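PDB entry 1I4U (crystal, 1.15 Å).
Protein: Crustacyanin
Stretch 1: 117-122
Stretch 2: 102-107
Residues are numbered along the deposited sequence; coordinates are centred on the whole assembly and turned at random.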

ATOM      1  N   CYS A 117      19.943   2.063  -5.031  1.00 13.22           N
ATOM      2  CA  CYS A 117      19.490   2.691  -3.809  1.00 12.64           C
ATOM      3  C   CYS A 117      17.990   2.979  -4.008  1.00 11.96           C
ATOM      4  O   CYS A 117      17.649   3.777  -4.877  1.00 13.19           O
ATOM      5  CB  CYS A 117      20.253   3.979  -3.538  1.00 13.32           C
ATOM      6  SG  CYS A 117      22.038   3.965  -3.920  1.00 14.84           S
ATOM      7  N   LEU A 118      17.156   2.310  -3.213  1.00 11.26           N
ATOM      8  CA  LEU A 118      15.693   2.362  -3.410  1.00 11.89           C
ATOM      9  C   LEU A 118      14.996   3.027  -2.253  1.00 11.66           C
ATOM     10  O   LEU A 118      15.429   2.906  -1.092  1.00 12.08           O
ATOM     11  CB  LEU A 118      15.156   0.950  -3.558  1.00 12.78           C
ATOM     12  CG  LEU A 118      15.902   0.056  -4.573  1.00 13.58           C
ATOM     13  CD1 LEU A 118      15.226  -1.329  -4.577  1.00 16.28           C
ATOM     14  CD2 LEU A 118      16.000   0.725  -5.910  1.00 15.52           C
ATOM     15  N   TYR A 119      13.895   3.708  -2.553  1.00 11.53           N
ATOM     16  CA  TYR A 119      13.199   4.499  -1.553  1.00 11.88           C
ATOM     17  C   TYR A 119      11.688   4.467  -1.751  1.00 11.78           C
ATOM     18  O   TYR A 119      11.207   4.609  -2.883  1.00 13.34           O
ATOM     19  CB  TYR A 119      13.693   5.945  -1.661  1.00 12.80           C
ATOM     20  CG  TYR A 119      13.125   6.893  -0.620  1.00 14.68           C
ATOM     21  CD1 TYR A 119      13.429   6.715   0.713  1.00 17.18           C
ATOM     22  CD2 TYR A 119      12.279   7.941  -0.948  1.00 19.72           C
ATOM     23  CE1 TYR A 119      12.944   7.527   1.727  1.00 21.00           C
ATOM     24  CE2 TYR A 119      11.793   8.778   0.046  1.00 21.62           C
ATOM     25  CZ  TYR A 119      12.124   8.569   1.372  1.00 22.20           C
ATOM     26  OH  TYR A 119      11.619   9.424   2.330  1.00 26.95           O
ATOM     27  N   SER A 120      10.936   4.331  -0.672  1.00 11.20           N
ATOM     28  CA  SER A 120       9.493   4.409  -0.658  1.00 11.83           C
ATOM     29  C   SER A 120       9.064   5.299   0.512  1.00 12.24           C
ATOM     30  O   SER A 120       9.677   5.210   1.577  1.00 14.92           O
ATOM     31  CB  SER A 120       8.886   3.029  -0.454  1.00 13.01           C
ATOM     32  OG  SER A 120       7.492   3.045  -0.579  1.00 13.66           O
ATOM     33  N   CYS A 121       8.047   6.115   0.323  1.00 11.33           N
ATOM     34  CA  CYS A 121       7.582   6.978   1.424  1.00 11.56           C
ATOM     35  C   CYS A 121       6.069   7.110   1.348  1.00 11.26           C
ATOM     36  O   CYS A 121       5.502   7.112   0.251  1.00 14.72           O
ATOM     37  CB  CYS A 121       8.252   8.354   1.341  1.00 13.31           C
ATOM     38  SG  CYS A 121       8.044   9.401   2.783  1.00 14.19           S
ATOM     39  N   ILE A 122       5.450   7.185   2.510  1.00 13.10           N
ATOM     40  CA  ILE A 122       4.014   7.413   2.644  1.00 15.29           C
ATOM     41  C   ILE A 122       3.768   8.520   3.631  1.00 14.45           C
ATOM     42  O   ILE A 122       4.327   8.441   4.735  1.00 14.35           O
ATOM     43  CB  ILE A 122       3.293   6.120   3.037  1.00 18.09           C
ATOM     44  CG1 ILE A 122       1.781   6.192   3.172  1.00 22.31           C
ATOM     45  CG2 ILE A 122       3.816   5.518   4.322  1.00 19.58           C
ATOM     46  CD1 ILE A 122       1.029   6.538   1.894  1.00 33.53           C
TER
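Stretch 2 102-107: AAPLVI

Stretch 2 lies beside stretch 1 as an extended strand running the other way: the N-to-C directions differ by 148°, and the axes approach to 4.7 Å. Both backbones keep extended, beta-region torsions, and their opposed directions give the pairing of an antiparallel sheet, read here from Cys117 onward. Cys117 contributes mainly backbone, its O lying 3.7 Å from Ile107 C. Leu118 forms a non-hydrogen-bonded pair with Ile107, the CA atoms 4.7 Å apart. Its side chain shares a face with that of Ile107, Leu118 CD2 packing 3.9 Å from Ile107 CG1, while Leu118 CB meets Leu105 CD2 diagonally at 4.1 Å. Tyr119 and Val106 make the hydrogen-bonded pair, and their side chains leave from the other face. Val106 N donates to Tyr119 O at 2.8 Å, nearly straight at 172°; Tyr119 N returns the bond to Val106 O at 2.9 Å, more bent at 150°. The same carbonyl also receives a CA-H...O contact, Leu118 CA to Val106 O at 3.3 Å. At Ser120 the partner strand brings in Pro104, whose nitrogen has no hydrogen to donate. Its carbonyl is still used: Ser120 OG, in the t rotamer, donates to Pro104 O at 2.7 Å. Beyond it, Cys121 O rests 3.7 Å from Pro104 CG, and Ile122 makes no contact.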

ATOM      1  N   ALA A 102       0.504  -2.313  -2.313  1.00 10.98           N
ATOM      2  CA  ALA A 102       1.424  -1.815  -3.313  1.00 10.41           C
ATOM      3  C   ALA A 102       1.895  -0.440  -2.859  1.00  9.80           C
ATOM      4  O   ALA A 102       1.148   0.289  -2.210  1.00 11.87           O
ATOM      5  CB  ALA A 102       0.859  -1.703  -4.738  1.00 11.93           C
ATOM      6  N   ALA A 103       3.126  -0.083  -3.232  1.00 12.10           N
ATOM      7  CA  ALA A 103       3.696   1.172  -2.761  1.00 12.19           C
ATOM      8  C   ALA A 103       4.538   1.841  -3.812  1.00 11.73           C
ATOM      9  O   ALA A 103       5.042   1.136  -4.706  1.00 11.82           O
ATOM     10  CB  ALA A 103       4.615   0.909  -1.578  1.00 15.16           C
ATOM     11  N   PRO A 104       4.732   3.140  -3.701  1.00 12.81           N
ATOM     12  CA  PRO A 104       5.684   3.742  -4.642  1.00 13.87           C
ATOM     13  C   PRO A 104       7.090   3.221  -4.367  1.00 13.17           C
ATOM     14  O   PRO A 104       7.456   2.946  -3.227  1.00 13.80           O
ATOM     15  CB  PRO A 104       5.675   5.205  -4.257  1.00 17.03           C
ATOM     16  CG  PRO A 104       5.151   5.251  -2.872  1.00 18.01           C
ATOM     17  CD  PRO A 104       4.171   4.093  -2.760  1.00 14.24           C
ATOM     18  N   LEU A 105       7.883   3.165  -5.442  1.00 14.82           N
ATOM     19  CA  LEU A 105       9.257   2.727  -5.307  1.00 14.04           C
ATOM     20  C   LEU A 105      10.081   3.573  -6.264  1.00 15.29           C
ATOM     21  O   LEU A 105       9.960   3.438  -7.479  1.00 20.14           O
ATOM     22  CB  LEU A 105       9.378   1.222  -5.555  1.00 16.85           C
ATOM     23  CG  LEU A 105      10.711   0.509  -5.227  1.00 19.46           C
ATOM     24  CD1 LEU A 105      11.809   0.791  -6.205  1.00 36.88           C
ATOM     25  CD2 LEU A 105      11.098   0.862  -3.792  1.00 20.09           C
ATOM     26  N   VAL A 106      10.915   4.400  -5.674  1.00 12.57           N
ATOM     27  CA  VAL A 106      11.796   5.267  -6.428  1.00 13.78           C
ATOM     28  C   VAL A 106      13.193   4.651  -6.426  1.00 13.45           C
ATOM     29  O   VAL A 106      13.682   4.170  -5.382  1.00 14.20           O
ATOM     30  CB  VAL A 106      11.851   6.650  -5.805  1.00 12.87           C
ATOM     31  CG1 VAL A 106      12.864   7.494  -6.529  1.00 17.78           C
ATOM     32  CG2 VAL A 106      10.470   7.301  -5.854  1.00 19.17           C
ATOM     33  N   ILE A 107      13.833   4.686  -7.580  1.00 14.03           N
ATOM     34  CA  ILE A 107      15.223   4.300  -7.711  1.00 14.10           C
ATOM     35  C   ILE A 107      15.999   5.601  -7.605  1.00 14.01           C
ATOM     36  O   ILE A 107      16.120   6.400  -8.522  1.00 16.20           O
ATOM     37  CB  ILE A 107      15.490   3.526  -9.010  1.00 14.16           C
ATOM     38  CG1 ILE A 107      14.575   2.318  -9.204  1.00 17.01           C
ATOM     39  CG2 ILE A 107      16.981   3.178  -9.131  1.00 16.37           C
ATOM     40  CD1 ILE A 107      14.598   1.732 -10.619  1.00 16.98           C
TER